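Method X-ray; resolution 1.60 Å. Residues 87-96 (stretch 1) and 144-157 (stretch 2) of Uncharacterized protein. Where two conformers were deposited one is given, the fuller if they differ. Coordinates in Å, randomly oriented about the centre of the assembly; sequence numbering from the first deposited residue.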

# COMPACT_ATOMS: atom_id res chain seq x y z
N ASP A 87 -6.57 -0.85 2.46
CA ASP A 87 -6.78 -1.05 1.04
C ASP A 87 -7.74 -2.25 0.92
O ASP A 87 -7.44 -3.38 1.35
CB ASP A 87 -5.51 -1.36 0.33
CG ASP A 87 -4.47 -0.27 0.48
OD1 ASP A 87 -4.77 0.94 0.47
OD2 ASP A 87 -3.27 -0.66 0.55
N GLN A 88 -8.93 -1.98 0.41
CA GLN A 88 -9.98 -2.95 0.34
C GLN A 88 -9.58 -4.02 -0.65
O GLN A 88 -8.66 -3.82 -1.43
CB GLN A 88 -11.31 -2.28 -0.04
CG GLN A 88 -11.50 -2.07 -1.53
CD GLN A 88 -12.67 -1.22 -1.95
OE1 GLN A 88 -13.49 -0.75 -1.14
NE2 GLN A 88 -12.77 -1.01 -3.28
N PRO A 89 -10.25 -5.19 -0.59
CA PRO A 89 -10.02 -6.28 -1.57
C PRO A 89 -9.91 -5.76 -3.00
O PRO A 89 -10.70 -4.91 -3.43
CB PRO A 89 -11.27 -7.14 -1.40
CG PRO A 89 -11.62 -6.97 0.03
CD PRO A 89 -11.45 -5.47 0.20
N ARG A 90 -8.94 -6.31 -3.71
CA ARG A 90 -8.68 -6.04 -5.14
C ARG A 90 -8.12 -4.66 -5.44
O ARG A 90 -8.14 -4.24 -6.58
CB ARG A 90 -9.95 -6.29 -5.97
CG ARG A 90 -10.56 -7.64 -5.70
CD ARG A 90 -11.94 -7.82 -6.33
NE ARG A 90 -12.43 -9.17 -6.05
CZ ARG A 90 -13.67 -9.61 -6.31
NH1 ARG A 90 -14.58 -8.80 -6.86
NH2 ARG A 90 -13.98 -10.88 -6.04
N ARG A 91 -7.65 -3.95 -4.42
CA ARG A 91 -7.17 -2.59 -4.57
C ARG A 91 -5.77 -2.41 -3.97
O ARG A 91 -5.49 -2.77 -2.80
CB ARG A 91 -8.14 -1.63 -3.90
CG ARG A 91 -7.95 -0.18 -4.29
CD ARG A 91 -8.37 0.14 -5.73
NE ARG A 91 -9.78 -0.09 -6.01
CZ ARG A 91 -10.81 0.67 -5.61
NH1 ARG A 91 -10.65 1.73 -4.80
NH2 ARG A 91 -12.04 0.33 -5.98
N GLY A 92 -4.87 -1.81 -4.73
CA GLY A 92 -3.54 -1.43 -4.21
C GLY A 92 -2.76 -2.62 -3.67
O GLY A 92 -2.63 -3.60 -4.36
N ASN A 93 -2.29 -2.52 -2.41
CA ASN A 93 -1.55 -3.62 -1.77
C ASN A 93 -2.38 -4.90 -1.61
O ASN A 93 -1.83 -5.99 -1.39
CB ASN A 93 -1.08 -3.17 -0.40
CG ASN A 93 0.04 -2.12 -0.46
OD1 ASN A 93 0.67 -1.92 -1.48
ND2 ASN A 93 0.30 -1.49 0.68
N ALA A 94 -3.71 -4.75 -1.70
CA ALA A 94 -4.62 -5.92 -1.70
C ALA A 94 -4.97 -6.33 -3.11
O ALA A 94 -6.06 -6.81 -3.35
CB ALA A 94 -5.87 -5.61 -0.90
N GLY A 95 -4.04 -6.14 -4.04
CA GLY A 95 -4.27 -6.45 -5.46
C GLY A 95 -4.44 -7.89 -5.83
O GLY A 95 -4.84 -8.18 -6.94
N ARG A 96 -4.14 -8.80 -4.91
CA ARG A 96 -4.25 -10.25 -5.15
C ARG A 96 -5.72 -10.65 -5.04
O ARG A 96 -6.17 -11.20 -4.02
CB ARG A 96 -3.38 -11.04 -4.16
CG ARG A 96 -3.32 -12.54 -4.44
CD ARG A 96 -2.30 -13.13 -3.54
NE ARG A 96 -2.09 -14.59 -3.70
CZ ARG A 96 -1.24 -15.17 -4.55
NH1 ARG A 96 -0.56 -14.49 -5.45
NH2 ARG A 96 -1.11 -16.50 -4.54
N MSE A 144 -4.47 7.51 -7.50
CA MSE A 144 -5.43 6.56 -8.04
C MSE A 144 -4.72 5.25 -8.28
O MSE A 144 -3.51 5.22 -8.57
CB MSE A 144 -6.00 7.12 -9.34
CG MSE A 144 -6.68 8.45 -9.16
SE MSE A 144 -7.21 9.09 -10.92
CE MSE A 144 -8.35 10.54 -10.20
N THR A 145 -5.45 4.16 -8.13
CA THR A 145 -4.93 2.81 -8.39
C THR A 145 -6.12 1.95 -8.85
O THR A 145 -7.23 2.18 -8.41
CB THR A 145 -4.18 2.25 -7.14
OG1 THR A 145 -3.26 1.25 -7.52
CG2 THR A 145 -5.09 1.71 -6.10
N PRO A 146 -5.89 0.94 -9.73
CA PRO A 146 -6.99 0.20 -10.32
C PRO A 146 -7.52 -0.94 -9.46
O PRO A 146 -6.87 -1.38 -8.51
CB PRO A 146 -6.39 -0.31 -11.64
CG PRO A 146 -4.92 -0.49 -11.29
CD PRO A 146 -4.60 0.66 -10.40
N THR A 147 -8.75 -1.35 -9.75
CA THR A 147 -9.36 -2.53 -9.16
C THR A 147 -8.95 -3.75 -9.94
O THR A 147 -9.20 -3.85 -11.15
CB THR A 147 -10.89 -2.36 -9.14
OG1 THR A 147 -11.21 -1.21 -8.32
CG2 THR A 147 -11.60 -3.59 -8.64
N ILE A 148 -8.38 -4.72 -9.24
CA ILE A 148 -7.85 -5.92 -9.88
C ILE A 148 -8.93 -7.00 -9.81
O ILE A 148 -8.84 -8.01 -9.09
CB ILE A 148 -6.51 -6.37 -9.26
CG1 ILE A 148 -5.56 -5.18 -9.02
CG2 ILE A 148 -5.84 -7.41 -10.14
CD1 ILE A 148 -5.37 -4.26 -10.21
N GLY A 149 -9.98 -6.76 -10.58
CA GLY A 149 -11.18 -7.57 -10.56
C GLY A 149 -12.38 -6.68 -10.79
O GLY A 149 -12.26 -5.61 -11.43
N THR A 150 -13.54 -7.12 -10.30
CA THR A 150 -14.81 -6.41 -10.44
C THR A 150 -15.21 -5.79 -9.12
O THR A 150 -14.78 -6.24 -8.05
CB THR A 150 -15.97 -7.35 -10.84
OG1 THR A 150 -16.13 -8.41 -9.87
CG2 THR A 150 -15.72 -7.92 -12.19
N THR A 151 -16.03 -4.75 -9.19
CA THR A 151 -16.57 -4.13 -8.02
C THR A 151 -17.56 -5.12 -7.42
O THR A 151 -18.46 -5.60 -8.14
CB THR A 151 -17.31 -2.85 -8.40
OG1 THR A 151 -16.37 -1.96 -9.00
CG2 THR A 151 -17.93 -2.22 -7.21
N ASP A 152 -17.41 -5.44 -6.13
CA ASP A 152 -18.32 -6.35 -5.44
C ASP A 152 -18.42 -5.92 -3.97
O ASP A 152 -17.50 -6.18 -3.23
CB ASP A 152 -17.84 -7.82 -5.61
CG ASP A 152 -18.82 -8.81 -5.06
OD1 ASP A 152 -19.55 -8.46 -4.12
OD2 ASP A 152 -18.92 -9.96 -5.58
N PHE A 153 -19.54 -5.28 -3.59
CA PHE A 153 -19.71 -4.72 -2.24
C PHE A 153 -19.78 -5.85 -1.19
O PHE A 153 -19.43 -5.64 -0.03
CB PHE A 153 -20.97 -3.85 -2.11
CG PHE A 153 -20.94 -2.57 -2.90
CD1 PHE A 153 -19.75 -2.04 -3.41
CD2 PHE A 153 -22.15 -1.86 -3.12
CE1 PHE A 153 -19.74 -0.84 -4.13
CE2 PHE A 153 -22.14 -0.66 -3.83
CZ PHE A 153 -20.93 -0.15 -4.33
N GLU A 154 -20.20 -7.04 -1.59
CA GLU A 154 -20.21 -8.17 -0.68
C GLU A 154 -18.78 -8.56 -0.30
O GLU A 154 -18.45 -8.71 0.90
CB GLU A 154 -20.92 -9.40 -1.28
CG GLU A 154 -20.85 -10.63 -0.37
CD GLU A 154 -21.65 -11.82 -0.87
OE1 GLU A 154 -21.91 -11.86 -2.09
OE2 GLU A 154 -22.02 -12.70 -0.05
N VAL A 155 -17.91 -8.62 -1.31
CA VAL A 155 -16.50 -8.99 -1.12
C VAL A 155 -15.81 -7.89 -0.28
O VAL A 155 -15.07 -8.16 0.65
CB VAL A 155 -15.78 -9.17 -2.47
CG1 VAL A 155 -14.29 -9.33 -2.28
CG2 VAL A 155 -16.34 -10.38 -3.22
N TYR A 156 -16.12 -6.63 -0.59
CA TYR A 156 -15.49 -5.52 0.11
C TYR A 156 -15.93 -5.48 1.55
O TYR A 156 -15.10 -5.38 2.49
CB TYR A 156 -15.83 -4.18 -0.58
CG TYR A 156 -15.38 -3.97 -2.02
CD1 TYR A 156 -14.39 -4.77 -2.65
CD2 TYR A 156 -15.88 -2.89 -2.74
CE1 TYR A 156 -13.99 -4.53 -3.94
CE2 TYR A 156 -15.50 -2.67 -4.05
CZ TYR A 156 -14.54 -3.46 -4.64
OH TYR A 156 -14.10 -3.20 -5.91
N SER A 157 -17.22 -5.56 1.76
CA SER A 157 -17.75 -5.44 3.11
C SER A 157 -17.42 -6.70 3.94
O SER A 157 -17.25 -6.64 5.15
CB SER A 157 -19.25 -5.14 3.09
OG SER A 157 -20.00 -6.18 2.48
O HOH W 1 -11.29 -2.80 -5.14
O HOH W 2 -16.86 -10.83 -7.08
O HOH W 3 -4.44 -1.38 -7.46

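Gln 88 opens the contact by lying over one face of the Tyr 156 ring. Its CG sits 4.2 Å from the ring centroid of Tyr 156, close to the ring normal, a CH-pi contact. Water 1 ties this corner together, bonding to Gln 88 NE2, Pro 89 O and Tyr 156 OH.

Pro 89 makes the apolar contact. Its CB packs 3.8 Å from Val 155 CG1 and 4.1 Å from Tyr 156 CD1.

Arg 90 is the most heavily covered residue. A type II turn from Gln 88 to Arg 91 places it at positive phi. Its backbone O accepts a short, nearly straight hydrogen bond from Ile 148 N (2.7 Å). The extended side chain reaches past Gly 149, where a CB would come tight against Arg 90 CD. At its end, Arg 90 NH1 donates to Thr 150 O (2.8 Å), near the guanidinium plane, while Val 155 covers one face. Water 2 links Arg 90 NH2 to Asp 152 OD2. Asp 152 OD1 also caps the helix.

The Arg 91 side chain bends back, and both NE and NH2 of Arg 91 donate to Thr 147 OG1 (2.9 Å each).

At Gly 92, water 3 accepts from the backbone N and donates to Pro 146 O. Gly 95 closes the contact, its O lying 3.4 Å from Ile 148 CB.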